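Local coordinates for TT1561 protein (Thermus thermophilus, PDB 1UF3) that is of unknown function but binds calcium ions and, as a member of the calcineurin-like metallophosphoesterase family, may cleave phosphoesters, at residues A[6-11]-A[33-38]; A[16-21]-A[41-46]; A[96-101]-A[111-116]. All coordinates share one frame; numbering follows the deposited sequence.

Interaction 1: residues A[6-11]-A[33-38]; sequences RYILAT and ADAIAL. With CA (calcium ion), chain S.
A single carboxylate, that of Asp34, ties the start of the strand through Tyr7 to a calcium ion. OD1 binds the metal at 2.2 Å, while OD2 accepts two successive backbone N-H groups, from Arg6 N at 2.9 Å and from Tyr7 N at 2.8 Å. Both donors come to the anti side of OD2 but from opposite faces of the carboxylate plane, and the bond from Tyr7 is almost straight (176°). CG of Asp34 stands beside its backbone N (chi1 -52°). The Asp34 and Tyr7 side chains lie side by side, planes 52° apart, with OD2 3.8 Å from CD1 at the ring edge. The return bond, Asp34 N to Tyr7 O at 2.8 Å, closes the pairing. Gly32 O of the same chain and Met1 N of the second subunit also bind the calcium, so the site sits on a subunit boundary.

Beyond this end, 6-11 and 33-38 run as adjacent parallel strands, joined through helices 18-25 and 27-31 in a beta-alpha-beta unit of the calcineurin-like fold. Leu9 holds the register: its N donates to Ala35 O and its O accepts from Ala37 N, each at 2.9 Å. Ile8, Ala10, Ala35 and Ala37 share one face of the sheet; Ile8 CG2 reaches Ala37 CB, and Leu183 and Leu185 of strand 183-186 pack against this side. The opposite face carries Leu9, Thr11, Ile36 and Leu38. There Leu9 CB meets Ile36 CG1 at 4.1 Å against Phe24 of helix 18-25, and Thr11 CG2 lies beside Leu38 CG.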
ATOM      1  N   ARG A   6       2.701   4.111 -15.925  1.00 20.56           N
ATOM      2  CA  ARG A   6       4.018   4.539 -16.373  1.00 24.30           C
ATOM      3  C   ARG A   6       4.680   3.421 -17.183  1.00 25.04           C
ATOM      4  O   ARG A   6       5.307   3.688 -18.209  1.00 27.16           O
ATOM      5  CB  ARG A   6       4.944   4.907 -15.200  1.00 25.71           C
ATOM      6  CG  ARG A   6       6.358   5.302 -15.692  1.00 34.68           C
ATOM      7  CD  ARG A   6       7.255   5.990 -14.635  1.00 37.21           C
ATOM      8  NE  ARG A   6       8.623   6.113 -15.142  1.00 40.56           N
ATOM      9  CZ  ARG A   6       9.709   6.326 -14.398  1.00 41.66           C
ATOM     10  NH1 ARG A   6       9.613   6.463 -13.080  1.00 37.82           N
ATOM     11  NH2 ARG A   6      10.913   6.342 -14.976  1.00 42.18           N
ATOM     12  N   TYR A   7       4.536   2.179 -16.713  1.00 23.59           N
ATOM     13  CA  TYR A   7       5.117   1.022 -17.376  1.00 22.34           C
ATOM     14  C   TYR A   7       4.060   0.130 -17.985  1.00 22.56           C
ATOM     15  O   TYR A   7       3.064  -0.204 -17.338  1.00 23.68           O
ATOM     16  CB  TYR A   7       5.963   0.218 -16.391  1.00 23.84           C
ATOM     17  CG  TYR A   7       7.090   1.030 -15.835  1.00 24.75           C
ATOM     18  CD1 TYR A   7       6.926   1.785 -14.665  1.00 23.49           C
ATOM     19  CD2 TYR A   7       8.298   1.131 -16.535  1.00 23.82           C
ATOM     20  CE1 TYR A   7       7.938   2.622 -14.211  1.00 25.86           C
ATOM     21  CE2 TYR A   7       9.310   1.974 -16.095  1.00 27.11           C
ATOM     22  CZ  TYR A   7       9.122   2.722 -14.932  1.00 27.22           C
ATOM     23  OH  TYR A   7      10.107   3.585 -14.528  1.00 29.36           O
ATOM     24  N   ILE A   8       4.274  -0.246 -19.238  1.00 20.61           N
ATOM     25  CA  ILE A   8       3.338  -1.097 -19.944  1.00 18.89           C
ATOM     26  C   ILE A   8       4.014  -2.366 -20.432  1.00 22.41           C
ATOM     27  O   ILE A   8       5.045  -2.303 -21.129  1.00 22.01           O
ATOM     28  CB  ILE A   8       2.768  -0.381 -21.146  1.00 18.21           C
ATOM     29  CG1 ILE A   8       2.021   0.886 -20.718  1.00 18.94           C
ATOM     30  CG2 ILE A   8       1.861  -1.290 -21.912  1.00 19.92           C
ATOM     31  CD1 ILE A   8       1.750   1.770 -21.911  1.00 18.30           C
ATOM     32  N   LEU A   9       3.446  -3.514 -20.048  1.00 20.96           N
ATOM     33  CA  LEU A   9       3.938  -4.822 -20.487  1.00 22.07           C
ATOM     34  C   LEU A   9       3.233  -5.050 -21.834  1.00 21.62           C
ATOM     35  O   LEU A   9       1.991  -4.999 -21.927  1.00 21.71           O
ATOM     36  CB  LEU A   9       3.546  -5.896 -19.464  1.00 23.29           C
ATOM     37  CG  LEU A   9       4.035  -7.322 -19.698  1.00 23.46           C
ATOM     38  CD1 LEU A   9       5.551  -7.333 -19.763  1.00 20.58           C
ATOM     39  CD2 LEU A   9       3.530  -8.223 -18.553  1.00 22.12           C
ATOM     40  N   ALA A  10       4.018  -5.267 -22.883  1.00 19.27           N
ATOM     41  CA  ALA A  10       3.464  -5.421 -24.225  1.00 18.44           C
ATOM     42  C   ALA A  10       4.041  -6.567 -25.069  1.00 17.88           C
ATOM     43  O   ALA A  10       5.161  -7.008 -24.854  1.00 18.78           O
ATOM     44  CB  ALA A  10       3.631  -4.108 -24.977  1.00 17.66           C
ATOM     45  N   THR A  11       3.252  -7.016 -26.035  1.00 20.23           N
ATOM     46  CA  THR A  11       3.637  -8.100 -26.929  1.00 21.89           C
ATOM     47  C   THR A  11       2.577  -8.186 -28.007  1.00 22.60           C
ATOM     48  O   THR A  11       1.514  -7.533 -27.914  1.00 21.85           O
ATOM     49  CB  THR A  11       3.707  -9.456 -26.189  1.00 23.90           C
ATOM     50  OG1 THR A  11       4.319 -10.426 -27.042  1.00 26.07           O
ATOM     51  CG2 THR A  11       2.301  -9.954 -25.839  1.00 23.69           C
ATOM     52  N   ALA A  33       4.676  -3.777 -13.826  1.00 20.06           N
ATOM     53  CA  ALA A  33       3.872  -3.191 -14.905  1.00 18.42           C
ATOM     54  C   ALA A  33       2.575  -2.601 -14.370  1.00 18.74           C
ATOM     55  O   ALA A  33       1.967  -3.167 -13.445  1.00 18.85           O
ATOM     56  CB  ALA A  33       3.547  -4.246 -15.927  1.00 19.26           C
ATOM     57  N   ASP A  34       2.137  -1.498 -14.977  1.00 17.30           N
ATOM     58  CA  ASP A  34       0.903  -0.820 -14.576  1.00 18.10           C
ATOM     59  C   ASP A  34      -0.234  -1.162 -15.494  1.00 20.39           C
ATOM     60  O   ASP A  34      -1.411  -1.016 -15.135  1.00 19.28           O
ATOM     61  CB  ASP A  34       1.103   0.685 -14.561  1.00 15.77           C
ATOM     62  CG  ASP A  34       2.297   1.074 -13.752  1.00 15.30           C
ATOM     63  OD1 ASP A  34       2.378   0.620 -12.584  1.00 12.83           O
ATOM     64  OD2 ASP A  34       3.164   1.796 -14.294  1.00 14.71           O
ATOM     65  N   ALA A  35       0.124  -1.618 -16.692  1.00 17.91           N
ATOM     66  CA  ALA A  35      -0.861  -2.006 -17.668  1.00 17.94           C
ATOM     67  C   ALA A  35      -0.282  -3.039 -18.651  1.00 19.53           C
ATOM     68  O   ALA A  35       0.924  -3.304 -18.646  1.00 19.75           O
ATOM     69  CB  ALA A  35      -1.339  -0.804 -18.397  1.00 14.73           C
ATOM     70  N   ILE A  36      -1.154  -3.617 -19.473  1.00 17.56           N
ATOM     71  CA  ILE A  36      -0.752  -4.598 -20.463  1.00 19.12           C
ATOM     72  C   ILE A  36      -1.409  -4.191 -21.768  1.00 18.64           C
ATOM     73  O   ILE A  36      -2.574  -3.775 -21.788  1.00 19.91           O
ATOM     74  CB  ILE A  36      -1.267  -6.018 -20.116  1.00 19.55           C
ATOM     75  CG1 ILE A  36      -0.492  -6.596 -18.936  1.00 21.26           C
ATOM     76  CG2 ILE A  36      -1.213  -6.901 -21.352  1.00 24.01           C
ATOM     77  CD1 ILE A  36      -1.048  -7.914 -18.379  1.00 21.02           C
ATOM     78  N   ALA A  37      -0.656  -4.273 -22.858  1.00 16.62           N
ATOM     79  CA  ALA A  37      -1.198  -3.961 -24.167  1.00 17.93           C
ATOM     80  C   ALA A  37      -0.860  -5.167 -25.030  1.00 20.36           C
ATOM     81  O   ALA A  37       0.288  -5.611 -25.066  1.00 19.85           O
ATOM     82  CB  ALA A  37      -0.573  -2.700 -24.728  1.00 20.33           C
ATOM     83  N   LEU A  38      -1.857  -5.717 -25.713  1.00 22.52           N
ATOM     84  CA  LEU A  38      -1.601  -6.901 -26.522  1.00 23.16           C
ATOM     85  C   LEU A  38      -2.233  -6.814 -27.911  1.00 23.36           C
ATOM     86  O   LEU A  38      -3.436  -6.559 -28.067  1.00 21.98           O
ATOM     87  CB  LEU A  38      -2.073  -8.140 -25.752  1.00 24.51           C
ATOM     88  CG  LEU A  38      -1.743  -9.525 -26.314  1.00 26.35           C
ATOM     89  CD1 LEU A  38      -1.899 -10.634 -25.236  1.00 25.73           C
ATOM     90  CD2 LEU A  38      -2.643  -9.744 -27.493  1.00 26.61           C
TER
HETATM   91 CA    CA S 914       3.580  -0.242 -10.987  1.00 31.69          CA
HETATM   92  O   HOH W   1       1.697  -1.976 -10.857  1.00 37.10           O
HETATM   93  O   HOH W   2       2.428   1.259  -9.386  1.00 26.38           O
HETATM   94  O   HOH W   3       3.821  -1.568  -9.032  1.00 43.22           O

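Interaction 2: residues A[16-21]-A[41-46]; sequences GDLEAL and NLMPKA. With CA (calcium ion), chain I.
Gly16 N donates to Leu42 O over 2.7 Å, the one hydrogen bond between the two segments, with an angle of 152° at the hydrogen. Gly16 has a positive phi (74°), a conformation favourable for glycine, and its bare CA takes the side chain of Met43, a selenomethionine, whose SE lies 3.7 Å away. The Met43 chain bends at chi2 (-74°) and again at chi3, and its terminal CE reaches Leu18 CD2 at 4.0 Å; the two side chains cross at about a right angle. Pro44 CD packs close to Gly16 N.

The contact joins the segments that follow the C-terminal ends of the neighbouring parallel strands 7-12 and 35-39, where calcineurin-like phosphoesterases commonly carry metal-site motifs; a comparable role here is uncertain. Asp17 is the N-cap of helix 18-25, its OD1 accepting Ala20 N from above the carboxylate plane. Asp74 accepts from Leu42 N and Met43 N, and Tyr52 and Phe55 of helix 49-59 cover Met43. Further along, this chain binds a calcium ion through the carbonyls of Lys45 (O at 2.4 Å), Ala47 and Ala75, consistent with the metal holding the backbone at Lys45 in place. Across the contact itself, one short backbone bond and apolar packing of Met43 SE and CE on Gly16 CA and Leu18 CD2 join the segments, without charge pairing.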
ATOM      1  N   GLY A  16      -2.437 -18.156 -30.230  1.00 30.75           N
ATOM      2  CA  GLY A  16      -2.955 -19.283 -29.470  1.00 29.33           C
ATOM      3  C   GLY A  16      -2.018 -19.991 -28.516  1.00 30.21           C
ATOM      4  O   GLY A  16      -2.408 -20.986 -27.896  1.00 28.51           O
ATOM      5  N   ASP A  17      -0.794 -19.489 -28.374  1.00 30.06           N
ATOM      6  CA  ASP A  17       0.169 -20.103 -27.460  1.00 28.84           C
ATOM      7  C   ASP A  17      -0.190 -19.728 -26.017  1.00 30.54           C
ATOM      8  O   ASP A  17       0.294 -18.725 -25.481  1.00 28.51           O
ATOM      9  CB  ASP A  17       1.575 -19.610 -27.778  1.00 28.02           C
ATOM     10  CG  ASP A  17       2.637 -20.455 -27.134  1.00 30.32           C
ATOM     11  OD1 ASP A  17       2.315 -21.139 -26.144  1.00 31.10           O
ATOM     12  OD2 ASP A  17       3.796 -20.434 -27.606  1.00 29.66           O
ATOM     13  N   LEU A  18      -1.029 -20.547 -25.389  1.00 31.89           N
ATOM     14  CA  LEU A  18      -1.478 -20.294 -24.024  1.00 32.71           C
ATOM     15  C   LEU A  18      -0.405 -20.446 -22.958  1.00 34.55           C
ATOM     16  O   LEU A  18      -0.480 -19.817 -21.892  1.00 34.42           O
ATOM     17  CB  LEU A  18      -2.653 -21.213 -23.682  1.00 31.08           C
ATOM     18  CG  LEU A  18      -3.833 -21.055 -24.634  1.00 31.81           C
ATOM     19  CD1 LEU A  18      -4.925 -22.015 -24.244  1.00 31.03           C
ATOM     20  CD2 LEU A  18      -4.339 -19.624 -24.600  1.00 32.35           C
ATOM     21  N   GLU A  19       0.585 -21.291 -23.212  1.00 33.95           N
ATOM     22  CA  GLU A  19       1.626 -21.466 -22.214  1.00 34.31           C
ATOM     23  C   GLU A  19       2.456 -20.194 -22.160  1.00 30.87           C
ATOM     24  O   GLU A  19       2.851 -19.745 -21.092  1.00 31.26           O
ATOM     25  CB  GLU A  19       2.509 -22.681 -22.538  1.00 38.28           C
ATOM     26  CG  GLU A  19       1.768 -24.014 -22.487  1.00 46.04           C
ATOM     27  CD  GLU A  19       1.061 -24.270 -21.151  1.00 50.66           C
ATOM     28  OE1 GLU A  19       1.749 -24.376 -20.109  1.00 53.75           O
ATOM     29  OE2 GLU A  19      -0.191 -24.370 -21.145  1.00 53.29           O
ATOM     30  N   ALA A  20       2.723 -19.620 -23.323  1.00 29.24           N
ATOM     31  CA  ALA A  20       3.488 -18.389 -23.398  1.00 28.08           C
ATOM     32  C   ALA A  20       2.660 -17.238 -22.788  1.00 27.10           C
ATOM     33  O   ALA A  20       3.179 -16.429 -22.012  1.00 26.99           O
ATOM     34  CB  ALA A  20       3.839 -18.086 -24.851  1.00 26.65           C
ATOM     35  N   LEU A  21       1.378 -17.171 -23.139  1.00 27.29           N
ATOM     36  CA  LEU A  21       0.490 -16.137 -22.612  1.00 27.85           C
ATOM     37  C   LEU A  21       0.498 -16.178 -21.093  1.00 29.98           C
ATOM     38  O   LEU A  21       0.594 -15.139 -20.429  1.00 29.20           O
ATOM     39  CB  LEU A  21      -0.936 -16.347 -23.102  1.00 26.64           C
ATOM     40  CG  LEU A  21      -1.951 -15.299 -22.640  1.00 24.41           C
ATOM     41  CD1 LEU A  21      -1.558 -13.950 -23.191  1.00 25.74           C
ATOM     42  CD2 LEU A  21      -3.341 -15.670 -23.126  1.00 23.16           C
ATOM     43  N   ASN A  41      -2.157 -11.435 -33.912  1.00 27.59           N
ATOM     44  CA  ASN A  41      -3.278 -12.369 -33.787  1.00 27.45           C
ATOM     45  C   ASN A  41      -3.301 -13.010 -32.414  1.00 24.37           C
ATOM     46  O   ASN A  41      -2.307 -13.574 -31.971  1.00 26.08           O
ATOM     47  CB  ASN A  41      -3.162 -13.498 -34.836  1.00 28.19           C
ATOM     48  CG  ASN A  41      -3.052 -12.979 -36.254  1.00 28.65           C
ATOM     49  OD1 ASN A  41      -3.964 -12.328 -36.767  1.00 29.75           O
ATOM     50  ND2 ASN A  41      -1.925 -13.268 -36.902  1.00 29.25           N
ATOM     51  N   LEU A  42      -4.432 -12.923 -31.724  1.00 24.81           N
ATOM     52  CA  LEU A  42      -4.515 -13.563 -30.420  1.00 23.74           C
ATOM     53  C   LEU A  42      -4.542 -15.073 -30.657  1.00 23.84           C
ATOM     54  O   LEU A  42      -3.888 -15.838 -29.959  1.00 22.82           O
ATOM     55  CB  LEU A  42      -5.807 -13.173 -29.692  1.00 24.99           C
ATOM     56  CG  LEU A  42      -5.947 -11.791 -29.034  1.00 26.72           C
ATOM     57  CD1 LEU A  42      -5.869 -10.683 -30.072  1.00 21.79           C
ATOM     58  CD2 LEU A  42      -7.298 -11.745 -28.304  1.00 24.71           C
HETATM   59  N   MSE A  43      -5.307 -15.465 -31.673  1.00 25.97           N
HETATM   60  CA  MSE A  43      -5.535 -16.868 -32.050  1.00 27.60           C
HETATM   61  C   MSE A  43      -5.337 -17.075 -33.547  1.00 27.62           C
HETATM   62  O   MSE A  43      -5.474 -16.131 -34.332  1.00 27.76           O
HETATM   63  CB  MSE A  43      -7.002 -17.236 -31.775  1.00 31.46           C
HETATM   64  CG  MSE A  43      -7.390 -17.427 -30.343  1.00 34.23           C
HETATM   65 SE   MSE A  43      -6.682 -19.072 -29.751  1.00 44.89          SE
HETATM   66  CE  MSE A  43      -6.302 -18.555 -27.917  1.00 38.47           C
ATOM     67  N   PRO A  44      -5.041 -18.320 -33.966  1.00 27.31           N
ATOM     68  CA  PRO A  44      -4.864 -18.614 -35.391  1.00 26.20           C
ATOM     69  C   PRO A  44      -6.282 -18.624 -35.949  1.00 28.36           C
ATOM     70  O   PRO A  44      -7.243 -18.801 -35.194  1.00 27.29           O
ATOM     71  CB  PRO A  44      -4.282 -20.028 -35.395  1.00 27.99           C
ATOM     72  CG  PRO A  44      -3.666 -20.168 -34.041  1.00 29.23           C
ATOM     73  CD  PRO A  44      -4.658 -19.474 -33.142  1.00 26.02           C
ATOM     74  N   LYS A  45      -6.425 -18.452 -37.257  1.00 29.68           N
ATOM     75  CA  LYS A  45      -7.740 -18.461 -37.895  1.00 30.94           C
ATOM     76  C   LYS A  45      -8.589 -19.671 -37.456  1.00 31.91           C
ATOM     77  O   LYS A  45      -9.788 -19.532 -37.193  1.00 30.80           O
ATOM     78  CB  LYS A  45      -7.564 -18.467 -39.426  1.00 32.10           C
ATOM     79  CG  LYS A  45      -8.829 -18.653 -40.246  1.00 31.20           C
ATOM     80  CD  LYS A  45      -9.793 -17.497 -40.053  1.00 33.02           C
ATOM     81  CE  LYS A  45     -11.091 -17.707 -40.820  1.00 32.02           C
ATOM     82  NZ  LYS A  45     -10.851 -17.808 -42.288  1.00 32.34           N
ATOM     83  N   ALA A  46      -7.955 -20.842 -37.360  1.00 30.86           N
ATOM     84  CA  ALA A  46      -8.643 -22.088 -36.991  1.00 30.85           C
ATOM     85  C   ALA A  46      -9.425 -22.035 -35.686  1.00 30.40           C
ATOM     86  O   ALA A  46     -10.458 -22.680 -35.554  1.00 29.89           O
ATOM     87  CB  ALA A  46      -7.633 -23.248 -36.928  1.00 30.65           C
TER
HETATM   88 CA    CA I 901     -11.633 -18.460 -36.072  1.00 29.86          CA
HETATM   89  O   HOH W   4      -9.645 -17.412 -35.013  1.00 22.15           O
HETATM   90  O   HOH W   5     -12.835 -17.142 -34.263  1.00 26.08           O
HETATM   91  O   HOH W   6     -13.845 -19.564 -35.973  1.00 24.32           O
HETATM   92  O   HOH W   7     -12.676 -20.103 -38.088  1.00 31.71           O

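Interaction 3: residues A[96-101]-A[111-116]; sequences NVHETF and AGVGGE
The imidazole of His98 turns its edge to the backbone of Gly114: ND1 accepts Gly114 N at 2.8 Å, with the donor 17° out of the ring plane, and Val113 C lies at the same edge. CG of His98 stands anti to the backbone N (chi1 179°), and beyond it the ring comes close to Gly114. One face of the ring is covered by Glu99 CG, 3.5 Å above its centre, and NE2, on the other side of CE1, is hydrogen-bonded to Tyr131 OH. Both ring nitrogens thus have partners, which should restrain the ring's rotation.

Around the histidine the chain makes a type II turn from Val97 to Thr100, overlapped at its start by an Asx turn in which Asn96 OD1 accepts His98 N. The turn brings Glu99 N to Gly112 O at 2.9 Å, and a water donates to both Gly112 O and Thr100 O. Val97 points toward the strand, its CG2 lying 4.0 Å from Gly112 N; at the end of the turn, Thr100 O lies 3.4 Å from Ala111 CB, which also meets Phe101 CB. Glu99 itself points away. Its carboxylate forms a salt bridge with Arg139, and its side chain lies about 4 Å from a bound calcium ion, next to Glu125.

The turn links the two sheets of the calcineurin-like sandwich, running from edge strand 94-96 of one into 101-104 of the other. Val97 packs on Ala67 and Val69 of strand 66-69, His98 touches Ile77 of helix 77-90, and Val113 is covered by Ala136 and Leu140 of helix 133-140.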
ATOM      1  N   ASN A  96     -11.138  -4.578 -25.208  1.00 17.16           N
ATOM      2  CA  ASN A  96     -10.855  -4.710 -26.617  1.00 18.81           C
ATOM      3  C   ASN A  96     -11.066  -3.275 -27.091  1.00 18.85           C
ATOM      4  O   ASN A  96     -12.171  -2.757 -26.971  1.00 19.98           O
ATOM      5  CB  ASN A  96     -11.891  -5.615 -27.291  1.00 17.34           C
ATOM      6  CG  ASN A  96     -12.241  -5.146 -28.654  1.00 17.81           C
ATOM      7  OD1 ASN A  96     -11.356  -4.880 -29.461  1.00 21.48           O
ATOM      8  ND2 ASN A  96     -13.541  -5.027 -28.940  1.00 17.67           N
ATOM      9  N   VAL A  97     -10.020  -2.630 -27.601  1.00 18.58           N
ATOM     10  CA  VAL A  97     -10.147  -1.252 -28.066  1.00 18.31           C
ATOM     11  C   VAL A  97     -10.311  -1.133 -29.577  1.00 19.13           C
ATOM     12  O   VAL A  97     -10.298  -0.034 -30.132  1.00 18.70           O
ATOM     13  CB  VAL A  97      -8.955  -0.368 -27.561  1.00 18.88           C
ATOM     14  CG1 VAL A  97      -9.052  -0.190 -26.020  1.00 14.69           C
ATOM     15  CG2 VAL A  97      -7.614  -1.013 -27.911  1.00 13.40           C
ATOM     16  N   HIS A  98     -10.526  -2.269 -30.238  1.00 20.71           N
ATOM     17  CA  HIS A  98     -10.724  -2.287 -31.691  1.00 20.73           C
ATOM     18  C   HIS A  98     -11.947  -1.430 -32.077  1.00 20.77           C
ATOM     19  O   HIS A  98     -13.077  -1.717 -31.694  1.00 23.01           O
ATOM     20  CB  HIS A  98     -10.886  -3.750 -32.173  1.00 21.53           C
ATOM     21  CG  HIS A  98     -11.116  -3.889 -33.650  1.00 23.25           C
ATOM     22  ND1 HIS A  98     -10.229  -3.412 -34.596  1.00 23.59           N
ATOM     23  CD2 HIS A  98     -12.156  -4.414 -34.345  1.00 22.42           C
ATOM     24  CE1 HIS A  98     -10.717  -3.631 -35.807  1.00 21.71           C
ATOM     25  NE2 HIS A  98     -11.885  -4.236 -35.682  1.00 23.68           N
ATOM     26  N   GLU A  99     -11.690  -0.360 -32.823  1.00 19.60           N
ATOM     27  CA  GLU A  99     -12.687   0.612 -33.301  1.00 19.56           C
ATOM     28  C   GLU A  99     -13.303   1.419 -32.156  1.00 18.86           C
ATOM     29  O   GLU A  99     -14.249   2.172 -32.357  1.00 18.85           O
ATOM     30  CB  GLU A  99     -13.829  -0.053 -34.092  1.00 21.33           C
ATOM     31  CG  GLU A  99     -13.420  -1.105 -35.118  1.00 25.83           C
ATOM     32  CD  GLU A  99     -14.634  -1.692 -35.841  1.00 27.49           C
ATOM     33  OE1 GLU A  99     -15.728  -1.739 -35.245  1.00 28.13           O
ATOM     34  OE2 GLU A  99     -14.500  -2.111 -37.006  1.00 31.83           O
ATOM     35  N   THR A 100     -12.778   1.267 -30.952  1.00 19.09           N
ATOM     36  CA  THR A 100     -13.339   2.018 -29.848  1.00 19.82           C
ATOM     37  C   THR A 100     -12.233   2.607 -28.960  1.00 21.01           C
ATOM     38  O   THR A 100     -11.084   2.748 -29.409  1.00 19.99           O
ATOM     39  CB  THR A 100     -14.371   1.121 -29.062  1.00 19.30           C
ATOM     40  OG1 THR A 100     -15.126   1.932 -28.162  1.00 20.91           O
ATOM     41  CG2 THR A 100     -13.678   0.018 -28.310  1.00 21.95           C
ATOM     42  N   PHE A 101     -12.546   2.949 -27.708  1.00 20.36           N
ATOM     43  CA  PHE A 101     -11.533   3.558 -26.851  1.00 18.64           C
ATOM     44  C   PHE A 101     -11.795   3.367 -25.362  1.00 19.58           C
ATOM     45  O   PHE A 101     -12.883   2.955 -24.962  1.00 15.51           O
ATOM     46  CB  PHE A 101     -11.501   5.059 -27.137  1.00 19.09           C
ATOM     47  CG  PHE A 101     -12.694   5.790 -26.595  1.00 17.27           C
ATOM     48  CD1 PHE A 101     -12.675   6.313 -25.296  1.00 18.31           C
ATOM     49  CD2 PHE A 101     -13.869   5.863 -27.333  1.00 17.01           C
ATOM     50  CE1 PHE A 101     -13.805   6.884 -24.747  1.00 16.69           C
ATOM     51  CE2 PHE A 101     -15.009   6.430 -26.800  1.00 17.52           C
ATOM     52  CZ  PHE A 101     -14.980   6.943 -25.493  1.00 18.40           C
ATOM     53  N   ALA A 111      -6.826   3.713 -27.834  1.00 21.03           N
ATOM     54  CA  ALA A 111      -7.703   3.340 -28.929  1.00 20.32           C
ATOM     55  C   ALA A 111      -6.955   2.477 -29.936  1.00 21.78           C
ATOM     56  O   ALA A 111      -5.716   2.431 -29.946  1.00 20.64           O
ATOM     57  CB  ALA A 111      -8.223   4.575 -29.625  1.00 15.90           C
ATOM     58  N   GLY A 112      -7.706   1.813 -30.802  1.00 22.07           N
ATOM     59  CA  GLY A 112      -7.046   0.993 -31.800  1.00 22.33           C
ATOM     60  C   GLY A 112      -7.880   0.596 -32.996  1.00 21.41           C
ATOM     61  O   GLY A 112      -9.092   0.857 -33.077  1.00 19.56           O
ATOM     62  N   VAL A 113      -7.188   0.007 -33.963  1.00 20.46           N
ATOM     63  CA  VAL A 113      -7.818  -0.526 -35.154  1.00 20.65           C
ATOM     64  C   VAL A 113      -6.975  -1.778 -35.463  1.00 21.80           C
ATOM     65  O   VAL A 113      -5.807  -1.678 -35.874  1.00 19.41           O
ATOM     66  CB  VAL A 113      -7.790   0.449 -36.328  1.00 21.36           C
ATOM     67  CG1 VAL A 113      -8.446  -0.200 -37.524  1.00 23.57           C
ATOM     68  CG2 VAL A 113      -8.537   1.740 -35.979  1.00 20.10           C
ATOM     69  N   GLY A 114      -7.561  -2.943 -35.188  1.00 20.38           N
ATOM     70  CA  GLY A 114      -6.892  -4.208 -35.421  1.00 20.90           C
ATOM     71  C   GLY A 114      -7.145  -4.731 -36.831  1.00 20.72           C
ATOM     72  O   GLY A 114      -7.672  -4.017 -37.677  1.00 20.28           O
ATOM     73  N   GLY A 115      -6.775  -5.983 -37.079  1.00 22.00           N
ATOM     74  CA  GLY A 115      -6.955  -6.560 -38.401  1.00 22.49           C
ATOM     75  C   GLY A 115      -5.913  -5.988 -39.345  1.00 24.06           C
ATOM     76  O   GLY A 115      -5.020  -5.251 -38.929  1.00 23.38           O
ATOM     77  N   GLU A 116      -6.015  -6.315 -40.622  1.00 25.45           N
ATOM     78  CA  GLU A 116      -5.070  -5.776 -41.591  1.00 24.45           C
ATOM     79  C   GLU A 116      -5.596  -4.464 -42.121  1.00 21.99           C
ATOM     80  O   GLU A 116      -6.688  -4.428 -42.657  1.00 23.20           O
ATOM     81  CB  GLU A 116      -4.920  -6.722 -42.781  1.00 26.87           C
ATOM     82  CG  GLU A 116      -3.965  -6.206 -43.854  1.00 29.46           C
ATOM     83  CD  GLU A 116      -4.080  -6.991 -45.158  1.00 32.43           C
ATOM     84  OE1 GLU A 116      -4.507  -8.163 -45.117  1.00 30.15           O
ATOM     85  OE2 GLU A 116      -3.739  -6.426 -46.220  1.00 36.29           O
TER
HETATM   86  O   HOH W   8     -10.613   3.197 -32.376  1.00 24.18           O

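Interactions 1 and 2 are interleaved along the chain: strand 7-12 leads into helix 18-25, and strand 35-39 into the loop 41-46. Their centres lie 18 Å apart, yet they touch where Leu38 CD1 meets Leu21 CD1 at 3.9 Å. Interaction 3 follows both in sequence, with its centre 17 Å from that of interaction 1 and 18 Å from that of interaction 2; its nearest atoms stay about 7 Å from either. Interactions 1 and 2 hold ligands of different calcium ions, and interaction 3 approaches a calcium through Glu99. The His98 side chain is about 10 Å from that of Ala75, which shares the calcium bound by interaction 2.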